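Local coordinates for protein adenine phosphoribosyltransferase, putative (Trypanosoma brucei brucei, PDB 5VN4) that probably catalyses the formation of AMP from adenine and 5-phospho-alpha-D-ribose 1-diphosphate, releasing pyrophosphate, in the salvage of purines, at residues Gly86-Ser89 with Arg90-Leu94; Arg64-Arg67 with Asp68-Asp72; Tyr125-Glu128 with Tyr129-Glu132. All blocks are in the same frame, centred on the assembly; numbering follows the deposited sequence. Where two conformers were deposited one is given.

Contact 1: residues Gly86-Ser89 with Arg90-Leu94; sequences GFDS and RGFLL. With PPV (pyrophosphate), chain E; HSX (5-O-phosphono-alpha-D-ribofuranose), chain D; ADE (adenine), chain C.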
loop_
_atom_site.group_PDB
_atom_site.type_symbol
_atom_site.label_atom_id
_atom_site.label_comp_id
_atom_site.label_asym_id
_atom_site.label_seq_id
_atom_site.Cartn_x
_atom_site.Cartn_y
_atom_site.Cartn_z
ATOM N N GLY A 86 1.468 9.242 1.905
ATOM C CA GLY A 86 1.912 7.995 2.504
ATOM C C GLY A 86 3.075 7.368 1.760
ATOM O O GLY A 86 3.176 7.468 0.534
ATOM N N PHE A 87 3.945 6.690 2.514
ATOM C CA PHE A 87 5.179 6.138 1.966
ATOM C C PHE A 87 5.003 4.732 1.398
ATOM O O PHE A 87 4.433 3.848 2.044
ATOM C CB PHE A 87 6.263 6.073 3.035
ATOM C CG PHE A 87 6.746 7.403 3.502
ATOM C CD1 PHE A 87 7.789 8.051 2.847
ATOM C CD2 PHE A 87 6.172 8.008 4.605
ATOM C CE1 PHE A 87 8.253 9.271 3.300
ATOM C CE2 PHE A 87 6.627 9.241 5.053
ATOM C CZ PHE A 87 7.673 9.862 4.405
ATOM N N ASP A 88 5.521 4.545 0.191
ATOM C CA ASP A 88 5.755 3.227 -0.384
ATOM C C ASP A 88 6.670 2.452 0.563
ATOM O O ASP A 88 7.694 2.987 0.997
ATOM C CB ASP A 88 6.504 3.517 -1.687
ATOM C CG ASP A 88 6.409 2.420 -2.709
ATOM O OD1 ASP A 88 5.848 1.336 -2.423
ATOM O OD2 ASP A 88 6.921 2.683 -3.829
ATOM N N SER A 89 6.326 1.197 0.915
ATOM C CA SER A 89 5.127 0.466 0.511
ATOM C C SER A 89 4.133 0.291 1.659
ATOM O O SER A 89 2.944 0.090 1.442
ATOM C CB SER A 89 5.535 -0.933 0.028
ATOM O OG SER A 89 6.574 -0.862 -0.939
ATOM N N ARG A 90 4.625 0.310 2.896
ATOM C CA ARG A 90 3.755 -0.025 4.017
ATOM C C ARG A 90 2.834 1.121 4.416
ATOM O O ARG A 90 1.721 0.871 4.887
ATOM C CB ARG A 90 4.581 -0.575 5.179
ATOM C CG ARG A 90 5.168 -1.955 4.844
ATOM C CD ARG A 90 5.874 -2.570 6.030
ATOM N NE ARG A 90 7.319 -2.457 5.933
ATOM C CZ ARG A 90 8.127 -2.366 6.984
ATOM N NH1 ARG A 90 7.628 -2.314 8.220
ATOM N NH2 ARG A 90 9.436 -2.325 6.798
ATOM N N GLY A 91 3.247 2.375 4.207
ATOM C CA GLY A 91 2.323 3.480 4.403
ATOM C C GLY A 91 1.119 3.412 3.477
ATOM O O GLY A 91 0.037 3.912 3.816
ATOM N N PHE A 92 1.289 2.784 2.305
ATOM C CA PHE A 92 0.183 2.579 1.373
ATOM C C PHE A 92 -0.938 1.760 1.992
ATOM O O PHE A 92 -2.086 1.861 1.552
ATOM C CB PHE A 92 0.677 1.814 0.140
ATOM C CG PHE A 92 1.502 2.632 -0.833
ATOM C CD1 PHE A 92 1.889 3.942 -0.568
ATOM C CD2 PHE A 92 1.875 2.065 -2.041
ATOM C CE1 PHE A 92 2.625 4.666 -1.502
ATOM C CE2 PHE A 92 2.611 2.779 -2.976
ATOM C CZ PHE A 92 2.993 4.083 -2.705
ATOM N N LEU A 93 -0.621 0.918 2.979
ATOM C CA LEU A 93 -1.608 0.047 3.609
ATOM C C LEU A 93 -2.538 0.792 4.554
ATOM O O LEU A 93 -3.616 0.273 4.882
ATOM C CB LEU A 93 -0.887 -1.037 4.408
ATOM C CG LEU A 93 -0.054 -2.013 3.578
ATOM C CD1 LEU A 93 0.943 -2.766 4.448
ATOM C CD2 LEU A 93 -0.980 -2.993 2.859
ATOM N N LEU A 94 -2.151 1.987 4.995
ATOM C CA LEU A 94 -2.852 2.701 6.052
ATOM C C LEU A 94 -3.524 3.981 5.578
ATOM O O LEU A 94 -4.615 4.306 6.044
ATOM C CB LEU A 94 -1.878 3.033 7.196
ATOM C CG LEU A 94 -1.117 1.849 7.796
ATOM C CD1 LEU A 94 -0.079 2.326 8.816
ATOM C CD2 LEU A 94 -2.085 0.848 8.420
HETATM O O11 PPV E . 12.243 -0.724 3.945
HETATM P P1 PPV E . 11.467 -1.034 2.679
HETATM O O21 PPV E . 11.994 -2.227 1.917
HETATM O O31 PPV E . 11.214 0.201 1.842
HETATM O OPP PPV E . 10.016 -1.457 3.251
HETATM P P2 PPV E . 8.567 -1.596 2.547
HETATM O O12 PPV E . 8.090 -2.771 3.362
HETATM O O22 PPV E . 7.896 -0.263 2.825
HETATM O O32 PPV E . 8.726 -1.915 1.081
HETATM C C1 HSX D . 10.531 0.817 6.858
HETATM O O4 HSX D . 11.433 1.833 7.329
HETATM C C2 HSX D . 9.185 1.258 7.403
HETATM O O2 HSX D . 8.096 0.710 6.649
HETATM C C3 HSX D . 9.276 2.767 7.327
HETATM O O3 HSX D . 9.055 3.232 5.982
HETATM C C4 HSX D . 10.732 3.025 7.682
HETATM C C5 HSX D . 10.936 3.349 9.163
HETATM O O5 HSX D . 12.330 3.408 9.477
HETATM P "P'" HSX D . 13.090 4.824 9.689
HETATM O O1X HSX D . 13.284 5.478 8.334
HETATM O O2X HSX D . 12.240 5.641 10.624
HETATM O O3X HSX D . 14.397 4.393 10.325
HETATM O O1 HSX D . 10.517 0.813 5.425
HETATM N N9 ADE C . 11.160 -0.319 9.704
HETATM C C8 ADE C . 12.226 0.238 10.340
HETATM N N7 ADE C . 12.539 -0.358 11.470
HETATM C C5 ADE C . 11.608 -1.372 11.582
HETATM C C6 ADE C . 11.396 -2.369 12.566
HETATM N N6 ADE C . 12.149 -2.502 13.675
HETATM N N1 ADE C . 10.377 -3.229 12.367
HETATM C C2 ADE C . 9.626 -3.091 11.264
HETATM N N3 ADE C . 9.731 -2.206 10.274
HETATM C C4 ADE C . 10.750 -1.362 10.500
#
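Arg90 follows Ser89 at the tight bend where strand 83-87 ends, and both residues turn their polar groups to the bound pyrophosphate. The main-chain N of Ser89 gives a nearly straight bond to PPV O22 (2.9 Å, 170°), and Arg90 N adds a weak one to the same oxygen. Further out, the arginine chain bends at chi3 (-102°), which brings the guanidinium round so that its edge serves two ligands: NE binds PPV O12 at 2.7 Å and NH1 binds ADE N3 at 2.9 Å, while HSX O2 sits over the centre of one face. Arginine suits this place because one flat cation reaches an anion, a base and a sugar together, and Asp155 holds NH1 as well. The peptide before Ser89 is cis, as in the pyrophosphate loop of type I phosphoribosyltransferases. Gly91, lacking a side chain, can settle against the strand end, with CA 4.6 Å from Phe87 CA, and its N makes a weak bond to Phe87 O. Phe92 N is shared weakly between Phe87 O and Ser89 O. The Phe92 ring turns one face to Asp88, whose CA makes an offset CH-pi contact 3.8 Å from the centroid and whose carboxylate is almost parallel to the ring; a flat apolar group suits this buried spot, also packing on Phe106 and Leu108. Leu93 turns to Val53 and to Phe92 of the second subunit.

Contact 2: residues Arg64-Arg67 with Asp68-Asp72; sequences RGIR and DFFVD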
loop_
_atom_site.group_PDB
_atom_site.type_symbol
_atom_site.label_atom_id
_atom_site.label_comp_id
_atom_site.label_asym_id
_atom_site.label_seq_id
_atom_site.Cartn_x
_atom_site.Cartn_y
_atom_site.Cartn_z
ATOM N N ARG A 64 -9.577 -1.444 11.623
ATOM C CA ARG A 64 -10.689 -0.527 11.853
ATOM C C ARG A 64 -10.374 0.454 12.980
ATOM O O ARG A 64 -10.749 1.628 12.907
ATOM C CB ARG A 64 -11.954 -1.323 12.158
ATOM C CG ARG A 64 -13.224 -0.490 12.235
ATOM C CD ARG A 64 -14.445 -1.391 12.358
ATOM N NE ARG A 64 -14.388 -2.466 11.368
ATOM C CZ ARG A 64 -14.192 -3.750 11.656
ATOM N NH1 ARG A 64 -14.061 -4.144 12.916
ATOM N NH2 ARG A 64 -14.138 -4.642 10.678
ATOM N N GLY A 65 -9.693 -0.007 14.036
ATOM C CA GLY A 65 -9.326 0.902 15.109
ATOM C C GLY A 65 -8.344 1.968 14.654
ATOM O O GLY A 65 -8.461 3.136 15.038
ATOM N N ILE A 66 -7.373 1.582 13.816
ATOM C CA ILE A 66 -6.442 2.550 13.233
ATOM C C ILE A 66 -7.201 3.568 12.393
ATOM O O ILE A 66 -7.020 4.786 12.531
ATOM C CB ILE A 66 -5.376 1.825 12.387
ATOM C CG1 ILE A 66 -4.501 0.909 13.240
ATOM C CG2 ILE A 66 -4.523 2.834 11.605
ATOM C CD1 ILE A 66 -3.755 -0.112 12.403
ATOM N N ARG A 67 -8.022 3.072 11.464
ATOM C CA ARG A 67 -8.813 3.946 10.608
ATOM C C ARG A 67 -9.655 4.898 11.445
ATOM O O ARG A 67 -9.638 6.118 11.233
ATOM C CB ARG A 67 -9.706 3.079 9.715
ATOM C CG ARG A 67 -10.424 3.815 8.593
ATOM C CD ARG A 67 -11.834 4.292 8.950
ATOM N NE ARG A 67 -12.659 3.320 9.669
ATOM C CZ ARG A 67 -13.452 2.407 9.107
ATOM N NH1 ARG A 67 -13.527 2.281 7.787
ATOM N NH2 ARG A 67 -14.169 1.606 9.882
ATOM N N ASP A 68 -10.396 4.353 12.412
ATOM C CA ASP A 68 -11.309 5.173 13.201
ATOM C C ASP A 68 -10.553 6.221 14.000
ATOM O O ASP A 68 -11.004 7.365 14.117
ATOM C CB ASP A 68 -12.134 4.291 14.140
ATOM C CG ASP A 68 -13.176 3.455 13.414
ATOM O OD1 ASP A 68 -13.435 3.699 12.219
ATOM O OD2 ASP A 68 -13.739 2.541 14.054
ATOM N N PHE A 69 -9.403 5.845 14.565
ATOM C CA PHE A 69 -8.625 6.801 15.348
ATOM C C PHE A 69 -8.241 8.015 14.510
ATOM O O PHE A 69 -8.480 9.164 14.910
ATOM C CB PHE A 69 -7.368 6.145 15.924
ATOM C CG PHE A 69 -6.537 7.102 16.727
ATOM C CD1 PHE A 69 -6.800 7.296 18.075
ATOM C CD2 PHE A 69 -5.544 7.862 16.128
ATOM C CE1 PHE A 69 -6.075 8.212 18.821
ATOM C CE2 PHE A 69 -4.818 8.781 16.866
ATOM C CZ PHE A 69 -5.080 8.951 18.217
ATOM N N PHE A 70 -7.642 7.779 13.340
ATOM C CA PHE A 70 -7.136 8.902 12.553
ATOM C C PHE A 70 -8.243 9.676 11.843
ATOM O O PHE A 70 -8.152 10.903 11.726
ATOM C CB PHE A 70 -6.039 8.434 11.599
ATOM C CG PHE A 70 -4.736 8.152 12.284
ATOM C CD1 PHE A 70 -3.982 9.197 12.798
ATOM C CD2 PHE A 70 -4.268 6.855 12.424
ATOM C CE1 PHE A 70 -2.782 8.967 13.428
ATOM C CE2 PHE A 70 -3.068 6.614 13.064
ATOM C CZ PHE A 70 -2.319 7.673 13.562
ATOM N N VAL A 71 -9.296 8.999 11.385
ATOM C CA VAL A 71 -10.425 9.721 10.808
ATOM C C VAL A 71 -11.042 10.651 11.844
ATOM O O VAL A 71 -11.260 11.840 11.582
ATOM C CB VAL A 71 -11.453 8.744 10.212
ATOM C CG1 VAL A 71 -12.735 9.492 9.844
ATOM C CG2 VAL A 71 -10.865 8.051 8.993
ATOM N N ASP A 72 -11.301 10.133 13.051
ATOM C CA ASP A 72 -11.885 10.969 14.097
ATOM C C ASP A 72 -10.960 12.118 14.468
ATOM O O ASP A 72 -11.418 13.245 14.688
ATOM C CB ASP A 72 -12.222 10.139 15.336
ATOM C CG ASP A 72 -12.531 11.004 16.555
ATOM O OD1 ASP A 72 -11.591 11.369 17.298
ATOM O OD2 ASP A 72 -13.719 11.335 16.760
HETATM O O HOH W 1 -16.252 2.209 12.298
#
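Arg67 and Asp68, neighbours on helix 60-75, are joined by a salt bridge on the side of the helix that faces the second subunit. Along the arginine, CB is merely held next to Asp68 N by the covalent chain and makes no real contact there. A turn about CB-CG (chi2 -93°) and another at chi3 bend the chain round toward Asp68 instead of letting it run straight out. CD packs on Val71 CG2 at 3.9 Å and also passes near Asp68 OD1. NE makes the main bond, to Asp68 OD1 at 2.7 Å; the oxygen is met on its anti side, well out of the carboxylate plane (34°), and lies near the guanidinium edge, the two planes being 18° apart. NH2 adds a weak bond to the same oxygen and a weak one to a water, which in turn donates to Asp68 OD2. The last nitrogen, NH1, forms a salt bridge with Glu101 of the second subunit.

One turn earlier, Arg64 runs beside Asp68 with CG 3.6 Å from OD2, but its guanidinium goes on to Asn103 and Val100 O of the second subunit. Beneath the side chains runs ordinary alpha-helical bonding, such as Asp68 N to Arg64 O at 2.8 Å. The helix is amphipathic: from its other side Ile66, Phe69 and Phe70 pack on Leu211 of strand 208-213, with Ile66 CG2 touching Phe70 CD2 at 4.1 Å, and apolar residues suit that buried flank. Arg67 thus meets two acids, and the intrahelical pair probably helps fix the guanidinium while NH1 engages Glu101 of the second subunit.

Contact 3: residues Tyr125-Glu128 with Tyr129-Glu132; sequences YTKE and YAAE. With HSX (5-O-phosphono-alpha-D-ribofuranose), chain D; ADE (adenine), chain C; PPV (pyrophosphate), chain E.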
loop_
_atom_site.group_PDB
_atom_site.type_symbol
_atom_site.label_atom_id
_atom_site.label_comp_id
_atom_site.label_asym_id
_atom_site.label_seq_id
_atom_site.Cartn_x
_atom_site.Cartn_y
_atom_site.Cartn_z
ATOM N N TYR A 125 17.841 8.868 1.283
ATOM C CA TYR A 125 17.314 8.592 2.610
ATOM C C TYR A 125 18.150 7.543 3.338
ATOM O O TYR A 125 18.995 6.857 2.758
ATOM C CB TYR A 125 15.833 8.193 2.564
ATOM C CG TYR A 125 15.489 6.948 1.767
ATOM C CD1 TYR A 125 15.801 5.675 2.239
ATOM C CD2 TYR A 125 14.807 7.045 0.561
ATOM C CE1 TYR A 125 15.460 4.535 1.515
ATOM C CE2 TYR A 125 14.466 5.921 -0.167
ATOM C CZ TYR A 125 14.794 4.669 0.311
ATOM O OH TYR A 125 14.444 3.553 -0.419
ATOM N N THR A 126 17.908 7.446 4.641
ATOM C CA THR A 126 18.408 6.358 5.463
ATOM C C THR A 126 17.244 5.798 6.271
ATOM O O THR A 126 16.223 6.466 6.468
ATOM C CB THR A 126 19.545 6.818 6.390
ATOM O OG1 THR A 126 19.054 7.793 7.319
ATOM C CG2 THR A 126 20.694 7.430 5.581
ATOM N N LYS A 127 17.389 4.547 6.713
ATOM C CA LYS A 127 16.412 3.894 7.577
ATOM C C LYS A 127 17.166 3.169 8.682
ATOM O O LYS A 127 18.388 3.015 8.615
ATOM C CB LYS A 127 15.548 2.881 6.802
ATOM C CG LYS A 127 14.746 3.439 5.622
ATOM C CD LYS A 127 14.059 2.287 4.891
ATOM C CE LYS A 127 13.053 2.753 3.842
ATOM N NZ LYS A 127 11.812 3.308 4.445
ATOM N N GLU A 128 16.427 2.671 9.686
ATOM C CA GLU A 128 17.062 1.895 10.754
ATOM C C GLU A 128 17.993 0.830 10.182
ATOM O O GLU A 128 19.082 0.579 10.721
ATOM C CB GLU A 128 15.997 1.245 11.654
ATOM C CG GLU A 128 16.592 0.536 12.882
ATOM C CD GLU A 128 15.595 -0.279 13.706
ATOM O OE1 GLU A 128 14.411 -0.388 13.333
ATOM O OE2 GLU A 128 16.006 -0.829 14.750
ATOM N N TYR A 129 17.593 0.212 9.070
ATOM C CA TYR A 129 18.349 -0.887 8.487
ATOM C C TYR A 129 18.923 -0.571 7.110
ATOM O O TYR A 129 19.337 -1.489 6.395
ATOM C CB TYR A 129 17.503 -2.156 8.438
ATOM C CG TYR A 129 16.122 -2.020 7.836
ATOM C CD1 TYR A 129 15.946 -1.780 6.477
ATOM C CD2 TYR A 129 14.991 -2.183 8.626
ATOM C CE1 TYR A 129 14.669 -1.690 5.927
ATOM C CE2 TYR A 129 13.726 -2.102 8.091
ATOM C CZ TYR A 129 13.567 -1.851 6.744
ATOM O OH TYR A 129 12.295 -1.789 6.221
ATOM N N ALA A 130 18.988 0.702 6.723
ATOM C CA ALA A 130 19.486 1.055 5.396
ATOM C C ALA A 130 20.447 2.226 5.513
ATOM O O ALA A 130 20.061 3.312 5.959
ATOM C CB ALA A 130 18.337 1.397 4.436
ATOM N N ALA A 131 21.698 2.000 5.120
ATOM C CA ALA A 131 22.646 3.088 4.977
ATOM C C ALA A 131 22.315 3.898 3.727
ATOM O O ALA A 131 21.598 3.442 2.831
ATOM C CB ALA A 131 24.073 2.543 4.879
ATOM N N GLU A 132 22.839 5.119 3.681
ATOM C CA GLU A 132 22.599 5.989 2.538
ATOM C C GLU A 132 23.131 5.359 1.253
ATOM O O GLU A 132 24.218 4.775 1.226
ATOM C CB GLU A 132 23.271 7.344 2.778
ATOM C CG GLU A 132 23.015 8.358 1.679
ATOM C CD GLU A 132 23.577 9.737 1.985
ATOM O OE1 GLU A 132 23.856 10.038 3.166
ATOM O OE2 GLU A 132 23.739 10.523 1.034
HETATM C C1 HSX D . 10.531 0.817 6.858
HETATM O O4 HSX D . 11.433 1.833 7.329
HETATM C C2 HSX D . 9.185 1.258 7.403
HETATM O O2 HSX D . 8.096 0.710 6.649
HETATM C C3 HSX D . 9.276 2.767 7.327
HETATM O O3 HSX D . 9.055 3.232 5.982
HETATM C C4 HSX D . 10.732 3.025 7.682
HETATM C C5 HSX D . 10.936 3.349 9.163
HETATM O O5 HSX D . 12.330 3.408 9.477
HETATM P "P'" HSX D . 13.090 4.824 9.689
HETATM O O1X HSX D . 13.284 5.478 8.334
HETATM O O2X HSX D . 12.240 5.641 10.624
HETATM O O3X HSX D . 14.397 4.393 10.325
HETATM O O1 HSX D . 10.517 0.813 5.425
HETATM N N9 ADE C . 11.160 -0.319 9.704
HETATM C C8 ADE C . 12.226 0.238 10.340
HETATM N N7 ADE C . 12.539 -0.358 11.470
HETATM C C5 ADE C . 11.608 -1.372 11.582
HETATM C C6 ADE C . 11.396 -2.369 12.566
HETATM N N6 ADE C . 12.149 -2.502 13.675
HETATM N N1 ADE C . 10.377 -3.229 12.367
HETATM C C2 ADE C . 9.626 -3.091 11.264
HETATM N N3 ADE C . 9.731 -2.206 10.274
HETATM C C4 ADE C . 10.750 -1.362 10.500
HETATM O O11 PPV E . 12.243 -0.724 3.945
HETATM P P1 PPV E . 11.467 -1.034 2.679
HETATM O O21 PPV E . 11.994 -2.227 1.917
HETATM O O31 PPV E . 11.214 0.201 1.842
HETATM O OPP PPV E . 10.016 -1.457 3.251
HETATM P P2 PPV E . 8.567 -1.596 2.547
HETATM O O12 PPV E . 8.090 -2.771 3.362
HETATM O O22 PPV E . 7.896 -0.263 2.825
HETATM O O32 PPV E . 8.726 -1.915 1.081
#
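The amino nitrogen of Lys127, a residue whose CB packs on Ala130 CB, is gripped by several oxygens: it bonds HSX O1 at 3.0 Å, HSX O4 at 3.3 Å and the hydroxyl of Thr162. The long lysine chain is nearly straight until a bend at chi4 (-73°), which turns NZ in to the sugar. The backbone of Lys127 is tied too. The bond from Ala130 N to Lys127 O closes a type I beta turn with Glu128 and Tyr129 at its corner; the return bond from Lys127 N to Ala130 O, also 3.0 Å, makes the pair an antiparallel bridge within the loop between strands 119-121 and 138-140.

That corner sends its groups to different parts of the ligands. Glu128 N bonds the phosphate oxygen HSX O3X at 2.7 Å. The side chain stretches out fully, CG opposite the backbone N (chi1 -174°), giving glutamate the reach to accept a bond at OE1 from ADE N6 at 3.1 Å; OE1 also lies 2.6 Å from ADE N7. Tyr129 reaches into the same pocket, beside adenine N9: its OH bonds PPV O11 at 2.5 Å, and the same OH lies 3.2 Å from HSX C1, while His45 stacks on the ring. On the outer arms of the turn, the methyl of Thr126 touches Glu132 CB.

A lysine, a backbone N-H and a phenol thus meet sugar, phosphate and pyrophosphate from one short turn, consistent with the loop that closes over the active site in type I phosphoribosyltransferases; the lysine's positive charge probably helps offset the negative charge gathered there.

In the fold
Contacts 1 and 3 work on the same ligands from two parts of the chain: each touches pyrophosphate, the ribose phosphate and adenine, and although their centres are about 17 Å apart they meet where Arg90 NH2 comes within 3.0 Å of Tyr129 OH. Both groups lie close to HSX C1, the anomeric carbon, on the same side of it. Contact 2 lies away from the chemistry, its centre about 29 Å from that of contact 3, on the opposite side of the chain's centre, and the Ile66 side chain is about 13 Å from the ribose phosphate. It is nearer contact 1, about 4 Å at the nearest atoms, and these two share the dimer interface, since both touch the second subunit.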